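Local structure of phosphatase (Thermotoga maritima, 1NF2) at residues 70-75 with 197-202. The protein probably acts as a magnesium-dependent phosphatase of the haloacid dehalogenase (HAD) superfamily. Residues are numbered along the deposited sequence.
Sequences VYLPEE and FLRERM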
loop_
_atom_site.group_PDB
_atom_site.type_symbol
_atom_site.label_atom_id
_atom_site.label_comp_id
_atom_site.label_asym_id
_atom_site.label_seq_id
_atom_site.Cartn_x
_atom_site.Cartn_y
_atom_site.Cartn_z
ATOM N N VAL A 70 3.832 9.093 -0.835
ATOM C CA VAL A 70 3.449 9.774 0.398
ATOM C C VAL A 70 2.700 11.014 -0.077
ATOM O O VAL A 70 3.238 11.830 -0.826
ATOM C CB VAL A 70 4.666 10.196 1.255
ATOM C CG1 VAL A 70 4.198 10.988 2.476
ATOM C CG2 VAL A 70 5.429 8.965 1.714
ATOM N N TYR A 71 1.447 11.135 0.344
ATOM C CA TYR A 71 0.604 12.250 -0.057
ATOM C C TYR A 71 0.085 13.080 1.116
ATOM O O TYR A 71 -0.257 12.541 2.169
ATOM C CB TYR A 71 -0.561 11.694 -0.879
ATOM C CG TYR A 71 -1.799 12.565 -0.952
ATOM C CD1 TYR A 71 -2.668 12.680 0.143
ATOM C CD2 TYR A 71 -2.123 13.249 -2.124
ATOM C CE1 TYR A 71 -3.827 13.451 0.071
ATOM C CE2 TYR A 71 -3.284 14.022 -2.210
ATOM C CZ TYR A 71 -4.130 14.118 -1.108
ATOM O OH TYR A 71 -5.278 14.872 -1.195
ATOM N N LEU A 72 0.042 14.396 0.923
ATOM C CA LEU A 72 -0.471 15.335 1.925
ATOM C C LEU A 72 -1.632 16.081 1.282
ATOM O O LEU A 72 -1.509 16.591 0.166
ATOM C CB LEU A 72 0.600 16.350 2.359
ATOM C CG LEU A 72 1.704 15.830 3.281
ATOM C CD1 LEU A 72 2.607 16.979 3.719
ATOM C CD2 LEU A 72 1.076 15.170 4.493
ATOM N N PRO A 73 -2.779 16.150 1.980
ATOM C CA PRO A 73 -3.979 16.831 1.484
ATOM C C PRO A 73 -3.701 18.194 0.849
ATOM O O PRO A 73 -4.326 18.566 -0.142
ATOM C CB PRO A 73 -4.844 16.944 2.735
ATOM C CG PRO A 73 -4.496 15.686 3.487
ATOM C CD PRO A 73 -2.989 15.657 3.355
ATOM N N GLU A 74 -2.752 18.929 1.415
ATOM C CA GLU A 74 -2.430 20.256 0.907
ATOM C C GLU A 74 -1.342 20.291 -0.170
ATOM O O GLU A 74 -1.551 20.850 -1.245
ATOM C CB GLU A 74 -2.042 21.183 2.069
ATOM C CG GLU A 74 -0.736 20.839 2.802
ATOM C CD GLU A 74 -0.844 19.655 3.762
ATOM O OE1 GLU A 74 0.099 19.469 4.567
ATOM O OE2 GLU A 74 -1.852 18.915 3.718
ATOM N N GLU A 75 -0.194 19.687 0.121
ATOM C CA GLU A 75 0.947 19.663 -0.797
ATOM C C GLU A 75 0.780 18.688 -1.964
ATOM O O GLU A 75 1.289 18.925 -3.061
ATOM C CB GLU A 75 2.220 19.274 -0.039
ATOM C CG GLU A 75 2.226 19.626 1.442
ATOM C CD GLU A 75 2.497 21.092 1.706
ATOM O OE1 GLU A 75 2.403 21.508 2.881
ATOM O OE2 GLU A 75 2.808 21.825 0.744
ATOM N N PHE A 197 9.678 9.132 6.820
ATOM C CA PHE A 197 9.821 10.313 5.970
ATOM C C PHE A 197 8.732 11.335 6.313
ATOM O O PHE A 197 8.985 12.541 6.427
ATOM C CB PHE A 197 9.690 9.892 4.505
ATOM C CG PHE A 197 9.768 11.028 3.531
ATOM C CD1 PHE A 197 10.999 11.457 3.042
ATOM C CD2 PHE A 197 8.612 11.673 3.104
ATOM C CE1 PHE A 197 11.075 12.513 2.139
ATOM C CE2 PHE A 197 8.676 12.737 2.201
ATOM C CZ PHE A 197 9.909 13.156 1.718
ATOM N N LEU A 198 7.507 10.836 6.446
ATOM C CA LEU A 198 6.361 11.672 6.774
ATOM C C LEU A 198 6.594 12.337 8.132
ATOM O O LEU A 198 6.296 13.518 8.324
ATOM C CB LEU A 198 5.103 10.808 6.824
ATOM C CG LEU A 198 3.815 11.525 7.218
ATOM C CD1 LEU A 198 3.523 12.673 6.244
ATOM C CD2 LEU A 198 2.690 10.516 7.220
ATOM N N ARG A 199 7.146 11.563 9.059
ATOM C CA ARG A 199 7.445 12.028 10.406
ATOM C C ARG A 199 8.424 13.210 10.387
ATOM O O ARG A 199 8.224 14.216 11.077
ATOM C CB ARG A 199 8.038 10.875 11.206
ATOM C CG ARG A 199 7.826 10.970 12.690
ATOM C CD ARG A 199 8.363 9.735 13.370
ATOM N NE ARG A 199 9.817 9.690 13.319
ATOM C CZ ARG A 199 10.527 8.586 13.499
ATOM N NH1 ARG A 199 9.907 7.441 13.738
ATOM N NH2 ARG A 199 11.849 8.624 13.440
ATOM N N GLU A 200 9.493 13.078 9.610
ATOM C CA GLU A 200 10.488 14.136 9.494
ATOM C C GLU A 200 9.847 15.394 8.910
ATOM O O GLU A 200 10.088 16.509 9.370
ATOM C CB GLU A 200 11.631 13.671 8.593
ATOM C CG GLU A 200 12.947 13.536 9.319
ATOM C CD GLU A 200 13.462 14.871 9.786
ATOM O OE1 GLU A 200 14.366 14.894 10.644
ATOM O OE2 GLU A 200 12.967 15.901 9.283
ATOM N N ARG A 201 9.022 15.195 7.893
ATOM C CA ARG A 201 8.326 16.275 7.212
ATOM C C ARG A 201 7.373 17.034 8.149
ATOM O O ARG A 201 7.417 18.268 8.235
ATOM C CB ARG A 201 7.518 15.685 6.055
ATOM C CG ARG A 201 7.300 16.603 4.874
ATOM C CD ARG A 201 6.384 17.764 5.172
ATOM N NE ARG A 201 6.149 18.547 3.965
ATOM C CZ ARG A 201 5.437 19.668 3.924
ATOM N NH1 ARG A 201 4.882 20.150 5.034
ATOM N NH2 ARG A 201 5.273 20.302 2.770
ATOM N N MET A 202 6.508 16.282 8.830
ATOM C CA MET A 202 5.500 16.840 9.730
ATOM C C MET A 202 6.019 17.167 11.128
ATOM O O MET A 202 5.355 17.857 11.905
ATOM C CB MET A 202 4.319 15.868 9.832
ATOM C CG MET A 202 3.004 16.449 9.354
ATOM S SD MET A 202 3.067 17.112 7.720
ATOM C CE MET A 202 1.447 16.881 7.191
#
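The axes of helix 197-202 and strand 70-72 approach to 10.2 Å, with 32° between their N-to-C directions, a spacing consistent with a helix layered on a sheet, though skewed from parallel. The CA-to-CB bonds of Val70 and Leu72 point toward the helix, whereas that of Tyr71, between them, points away. The CA-to-CB bond of Leu198 points sideways, but its t,p rotamer brings CD1 to 4.2 Å from Val70 CG1 and 3.9 Å from Leu72 CD2. Val70, with chi1 t, also places CG2 4.4 Å from Phe197 CD2. The Met202 CA-to-CB bond is also sideways; chi1 of -119° lies between wells, and the side chain ends with CE 3.9 Å from Glu74 OE1 and 3.2 Å from Leu72 CD2, shorter than a usual methyl-methyl contact. At the solvent edge, Leu72 CD1 covers one face of the Arg201 (t,m,t) guanidinium, 3.9 Å from NE, while NH2 forms a salt bridge with Glu75 OE1 at 3.1 Å. Glu75 is poorly ordered, so this bridge is less certainly placed. Residues 73-75 form the turn of a beta hairpin: strand 69-72 pairs antiparallel with edge strand 76-80, whose Ile78 touches Val70, Leu72 and Phe197. Helix 191-202 thus covers the hairpin margin of the Rossmann-like HAD core sheet, away from the magnesium site.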